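Local coordinates for protein GCN5-related N-acetyltransferase (Anabaena variabilis, PDB 2OZG) that binds coenzyme A and probably transfers an acetyl group to an amine, perhaps that of an aminoglycoside, at residues 354-362 against 381-390. Numbering follows the deposited sequence.
Sequences SLYTSLFTP and ATQIFAGESP
F385 lays one face of its ring against the side chain of L355, whose CG stands 3.9 Å from the ring centroid, a CH-pi contact offset toward the rim. The leucine extends anti to its own nitrogen (chi1 179°), which brings CG over the face near the CD2–CE2 side and L355 CD2 3.5 Å from F385 CE2, while L355 CD1 stands outside the rim, beside F385 CD2. On the opposite face lies CG2 of I384, its neighbour in the chain, so the flat phenylalanine fills a slot between two branched aliphatic side chains. That slot would probably be left open by an alanine here, L355 and I384 each losing the ring they pack on.

Beside this apolar layer, S358 OG donates a 2.6 Å hydrogen bond to F385 O, arriving nearly in line with the carbonyl (C=O...OG 168°). S358, the first residue after helix 349-357, closes it with a Schellman motif of positive phi, and its short hydroxyl reaches the last turn of helix 375-385; H179 is a second partner of OG. Water 1 bridges S358 O and G387 O, while water 2 joins L359 O to S389 OG. Farther along, P390 crosses T357 at about a right angle, its CG 3.1 Å from T357 O and 4.0 Å from L359 CB; a compact ring without a backbone N-H suits this tight spot. P362, in the first turn of the next helix, sets its ring against the other helix, with CG 3.7 Å from A381 CB, where a small methyl permits close approach.

Within the sterol carrier protein-like domain, the contact thus joins the last turns of helices 349-357 and 375-385 and the start of helix 362-367. F385 and I384 also pack on strands 308-315 and 324-331, whereas L359 reaches strand 132-143, and P390 forms backbone hydrogen bonds with S136 on it.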
ATOM      1  N   SER A 354     -16.947 -32.119 -14.911  1.00 30.24           N
ATOM      2  CA  SER A 354     -17.327 -30.737 -15.178  1.00 31.85           C
ATOM      3  C   SER A 354     -18.678 -30.740 -15.860  1.00 30.88           C
ATOM      4  O   SER A 354     -19.472 -29.863 -15.604  1.00 33.73           O
ATOM      5  CB  SER A 354     -16.326 -30.024 -16.022  1.00 32.91           C
ATOM      6  OG  SER A 354     -15.007 -30.076 -15.496  1.00 34.90           O
ATOM      7  N   LEU A 355     -18.921 -31.752 -16.700  1.00 33.09           N
ATOM      8  CA  LEU A 355     -20.199 -31.895 -17.385  1.00 32.78           C
ATOM      9  C   LEU A 355     -21.315 -32.158 -16.377  1.00 32.64           C
ATOM     10  O   LEU A 355     -22.374 -31.516 -16.408  1.00 34.28           O
ATOM     11  CB  LEU A 355     -20.137 -33.076 -18.357  1.00 34.33           C
ATOM     12  CG  LEU A 355     -21.429 -33.378 -19.150  1.00 30.41           C
ATOM     13  CD1 LEU A 355     -21.754 -32.253 -20.086  1.00 37.16           C
ATOM     14  CD2 LEU A 355     -21.352 -34.684 -19.900  1.00 33.77           C
ATOM     15  N   TYR A 356     -21.051 -33.107 -15.475  1.00 30.57           N
ATOM     16  CA  TYR A 356     -22.004 -33.538 -14.439  1.00 30.11           C
ATOM     17  C   TYR A 356     -22.515 -32.444 -13.545  1.00 32.06           C
ATOM     18  O   TYR A 356     -23.700 -32.360 -13.235  1.00 29.99           O
ATOM     19  CB  TYR A 356     -21.320 -34.579 -13.556  1.00 32.57           C
ATOM     20  CG  TYR A 356     -22.144 -35.243 -12.437  1.00 31.61           C
ATOM     21  CD1 TYR A 356     -22.256 -34.682 -11.201  1.00 30.67           C
ATOM     22  CD2 TYR A 356     -22.720 -36.463 -12.622  1.00 33.97           C
ATOM     23  CE1 TYR A 356     -22.952 -35.338 -10.152  1.00 34.79           C
ATOM     24  CE2 TYR A 356     -23.450 -37.097 -11.596  1.00 36.37           C
ATOM     25  CZ  TYR A 356     -23.542 -36.532 -10.374  1.00 35.32           C
ATOM     26  OH  TYR A 356     -24.268 -37.188  -9.370  1.00 37.67           O
ATOM     27  N   THR A 357     -21.616 -31.573 -13.121  1.00 32.96           N
ATOM     28  CA  THR A 357     -21.982 -30.468 -12.207  1.00 33.96           C
ATOM     29  C   THR A 357     -22.575 -29.219 -12.824  1.00 34.78           C
ATOM     30  O   THR A 357     -23.037 -28.325 -12.091  1.00 37.27           O
ATOM     31  CB  THR A 357     -20.717 -29.999 -11.447  1.00 33.29           C
ATOM     32  OG1 THR A 357     -19.787 -29.456 -12.381  1.00 36.36           O
ATOM     33  CG2 THR A 357     -20.125 -31.146 -10.702  1.00 29.84           C
ATOM     34  N   SER A 358     -22.584 -29.145 -14.149  1.00 31.67           N
ATOM     35  CA  SER A 358     -23.042 -27.967 -14.872  1.00 32.50           C
ATOM     36  C   SER A 358     -22.162 -26.756 -14.691  1.00 33.64           C
ATOM     37  O   SER A 358     -22.599 -25.645 -14.917  1.00 37.35           O
ATOM     38  CB  SER A 358     -24.491 -27.555 -14.489  1.00 33.99           C
ATOM     39  OG  SER A 358     -25.237 -28.700 -14.292  1.00 31.30           O
ATOM     40  N   LEU A 359     -20.904 -26.935 -14.317  1.00 34.92           N
ATOM     41  CA  LEU A 359     -20.015 -25.782 -14.233  1.00 32.25           C
ATOM     42  C   LEU A 359     -19.833 -25.175 -15.626  1.00 33.82           C
ATOM     43  O   LEU A 359     -19.846 -23.939 -15.795  1.00 31.84           O
ATOM     44  CB  LEU A 359     -18.628 -26.219 -13.681  1.00 34.95           C
ATOM     45  CG  LEU A 359     -17.631 -25.078 -13.527  1.00 36.39           C
ATOM     46  CD1 LEU A 359     -18.138 -23.990 -12.617  1.00 43.83           C
ATOM     47  CD2 LEU A 359     -16.282 -25.593 -13.055  1.00 36.37           C
ATOM     48  N   PHE A 360     -19.536 -26.048 -16.595  1.00 32.54           N
ATOM     49  CA  PHE A 360     -19.401 -25.682 -17.997  1.00 33.76           C
ATOM     50  C   PHE A 360     -20.358 -26.485 -18.819  1.00 34.62           C
ATOM     51  O   PHE A 360     -20.656 -27.653 -18.481  1.00 31.76           O
ATOM     52  CB  PHE A 360     -17.949 -25.914 -18.462  1.00 35.36           C
ATOM     53  CG  PHE A 360     -16.977 -25.014 -17.747  1.00 33.87           C
ATOM     54  CD1 PHE A 360     -17.075 -23.658 -17.892  1.00 35.50           C
ATOM     55  CD2 PHE A 360     -15.999 -25.532 -16.918  1.00 34.68           C
ATOM     56  CE1 PHE A 360     -16.184 -22.793 -17.221  1.00 41.91           C
ATOM     57  CE2 PHE A 360     -15.123 -24.692 -16.266  1.00 39.76           C
ATOM     58  CZ  PHE A 360     -15.224 -23.341 -16.400  1.00 37.64           C
ATOM     59  N   THR A 361     -20.865 -25.857 -19.887  1.00 31.12           N
ATOM     60  CA  THR A 361     -21.811 -26.486 -20.780  1.00 27.80           C
ATOM     61  C   THR A 361     -21.077 -27.388 -21.717  1.00 30.49           C
ATOM     62  O   THR A 361     -19.855 -27.286 -21.860  1.00 32.79           O
ATOM     63  CB  THR A 361     -22.555 -25.465 -21.674  1.00 31.04           C
ATOM     64  OG1 THR A 361     -21.596 -24.754 -22.504  1.00 35.80           O
ATOM     65  CG2 THR A 361     -23.398 -24.500 -20.851  1.00 31.17           C
ATOM     66  N   PRO A 362     -21.800 -28.348 -22.317  1.00 31.83           N
ATOM     67  CA  PRO A 362     -21.150 -29.173 -23.301  1.00 30.14           C
ATOM     68  C   PRO A 362     -20.384 -28.422 -24.349  1.00 32.92           C
ATOM     69  O   PRO A 362     -19.266 -28.818 -24.678  1.00 31.84           O
ATOM     70  CB  PRO A 362     -22.323 -30.028 -23.884  1.00 31.23           C
ATOM     71  CG  PRO A 362     -23.211 -30.217 -22.743  1.00 30.79           C
ATOM     72  CD  PRO A 362     -23.150 -28.859 -21.970  1.00 28.43           C
ATOM     73  N   ALA A 381     -26.842 -33.711 -24.383  1.00 28.57           N
ATOM     74  CA  ALA A 381     -26.093 -33.412 -23.159  1.00 29.95           C
ATOM     75  C   ALA A 381     -26.388 -32.023 -22.586  1.00 29.84           C
ATOM     76  O   ALA A 381     -26.385 -31.840 -21.378  1.00 28.95           O
ATOM     77  CB  ALA A 381     -24.656 -33.529 -23.386  1.00 29.46           C
ATOM     78  N   THR A 382     -26.632 -31.051 -23.445  1.00 29.74           N
ATOM     79  CA  THR A 382     -26.949 -29.720 -22.964  1.00 30.62           C
ATOM     80  C   THR A 382     -28.272 -29.743 -22.229  1.00 30.82           C
ATOM     81  O   THR A 382     -28.398 -29.151 -21.171  1.00 34.55           O
ATOM     82  CB  THR A 382     -27.014 -28.726 -24.135  1.00 29.17           C
ATOM     83  OG1 THR A 382     -25.763 -28.725 -24.796  1.00 28.28           O
ATOM     84  CG2 THR A 382     -27.319 -27.340 -23.685  1.00 32.60           C
ATOM     85  N   GLN A 383     -29.245 -30.452 -22.789  1.00 29.11           N
ATOM     86  CA  GLN A 383     -30.562 -30.544 -22.189  1.00 33.41           C
ATOM     87  C   GLN A 383     -30.497 -31.283 -20.842  1.00 32.98           C
ATOM     88  O   GLN A 383     -31.091 -30.843 -19.840  1.00 37.37           O
ATOM     89  CB  GLN A 383     -31.505 -31.304 -23.141  1.00 32.28           C
ATOM     90  CG  GLN A 383     -31.801 -30.544 -24.455  1.00 37.43           C
ATOM     91  CD  GLN A 383     -32.517 -31.391 -25.476  1.00 37.95           C
ATOM     92  OE1 GLN A 383     -32.465 -32.622 -25.406  1.00 39.96           O
ATOM     93  NE2 GLN A 383     -33.149 -30.750 -26.460  1.00 27.48           N
ATOM     94  N   ILE A 384     -29.764 -32.398 -20.827  1.00 31.27           N
ATOM     95  CA  ILE A 384     -29.619 -33.245 -19.612  1.00 31.57           C
ATOM     96  C   ILE A 384     -28.944 -32.551 -18.438  1.00 34.14           C
ATOM     97  O   ILE A 384     -29.415 -32.641 -17.277  1.00 34.56           O
ATOM     98  CB  ILE A 384     -28.844 -34.553 -19.954  1.00 27.87           C
ATOM     99  CG1 ILE A 384     -29.677 -35.427 -20.888  1.00 34.77           C
ATOM    100  CG2 ILE A 384     -28.489 -35.395 -18.726  1.00 33.63           C
ATOM    101  CD1 ILE A 384     -28.931 -36.596 -21.510  1.00 36.37           C
ATOM    102  N   PHE A 385     -27.822 -31.889 -18.719  1.00 31.93           N
ATOM    103  CA  PHE A 385     -26.981 -31.366 -17.622  1.00 32.07           C
ATOM    104  C   PHE A 385     -27.150 -29.903 -17.286  1.00 34.25           C
ATOM    105  O   PHE A 385     -26.448 -29.408 -16.428  1.00 36.56           O
ATOM    106  CB  PHE A 385     -25.493 -31.676 -17.886  1.00 29.31           C
ATOM    107  CG  PHE A 385     -25.191 -33.162 -17.884  1.00 33.30           C
ATOM    108  CD1 PHE A 385     -25.108 -33.860 -16.669  1.00 32.86           C
ATOM    109  CD2 PHE A 385     -24.967 -33.841 -19.071  1.00 30.65           C
ATOM    110  CE1 PHE A 385     -24.887 -35.237 -16.658  1.00 27.34           C
ATOM    111  CE2 PHE A 385     -24.743 -35.247 -19.077  1.00 31.05           C
ATOM    112  CZ  PHE A 385     -24.698 -35.921 -17.869  1.00 33.84           C
ATOM    113  N   ALA A 386     -28.112 -29.245 -17.915  1.00 35.94           N
ATOM    114  CA  ALA A 386     -28.363 -27.802 -17.708  1.00 34.65           C
ATOM    115  C   ALA A 386     -28.773 -27.586 -16.273  1.00 37.13           C
ATOM    116  O   ALA A 386     -29.450 -28.428 -15.692  1.00 30.67           O
ATOM    117  CB  ALA A 386     -29.470 -27.329 -18.636  1.00 34.94           C
ATOM    118  N   GLY A 387     -28.362 -26.463 -15.701  1.00 34.67           N
ATOM    119  CA  GLY A 387     -28.676 -26.199 -14.328  1.00 37.61           C
ATOM    120  C   GLY A 387     -28.002 -24.943 -13.818  1.00 36.40           C
ATOM    121  O   GLY A 387     -27.171 -24.350 -14.489  1.00 38.84           O
ATOM    122  N   GLU A 388     -28.391 -24.530 -12.636  1.00 36.04           N
ATOM    123  CA  GLU A 388     -27.825 -23.367 -12.012  1.00 39.31           C
ATOM    124  C   GLU A 388     -26.326 -23.659 -11.775  1.00 39.55           C
ATOM    125  O   GLU A 388     -25.940 -24.804 -11.497  1.00 38.27           O
ATOM    126  CB  GLU A 388     -28.580 -23.021 -10.714  1.00 39.83           C
ATOM    127  CG  GLU A 388     -30.063 -22.599 -10.933  1.00 47.93           C
ATOM    128  CD  GLU A 388     -30.768 -22.091  -9.659  1.00 46.43           C
ATOM    129  OE1 GLU A 388     -30.071 -22.023  -8.625  1.00 41.52           O
ATOM    130  OE2 GLU A 388     -31.989 -21.743  -9.705  1.00 35.88           O
ATOM    131  N   SER A 389     -25.515 -22.623 -11.919  1.00 36.50           N
ATOM    132  CA  SER A 389     -24.088 -22.715 -11.760  1.00 41.09           C
ATOM    133  C   SER A 389     -23.783 -23.311 -10.377  1.00 38.35           C
ATOM    134  O   SER A 389     -24.261 -22.805  -9.337  1.00 37.81           O
ATOM    135  CB  SER A 389     -23.414 -21.348 -11.935  1.00 45.32           C
ATOM    136  OG  SER A 389     -22.013 -21.514 -12.161  1.00 49.82           O
ATOM    137  N   PRO A 390     -22.979 -24.381 -10.354  1.00 34.57           N
ATOM    138  CA  PRO A 390     -22.758 -25.059  -9.064  1.00 33.99           C
ATOM    139  C   PRO A 390     -21.901 -24.344  -8.062  1.00 33.10           C
ATOM    140  O   PRO A 390     -20.823 -23.874  -8.393  1.00 34.68           O
ATOM    141  CB  PRO A 390     -22.126 -26.366  -9.484  1.00 35.97           C
ATOM    142  CG  PRO A 390     -21.436 -26.041 -10.835  1.00 29.88           C
ATOM    143  CD  PRO A 390     -22.229 -25.010 -11.468  1.00 35.13           C
TER
HETATM  144  O   HOH W   1     -24.607 -23.457 -14.977  1.00 37.65           O
HETATM  145  O   HOH W   2     -21.926 -22.452 -14.771  1.00 33.55           O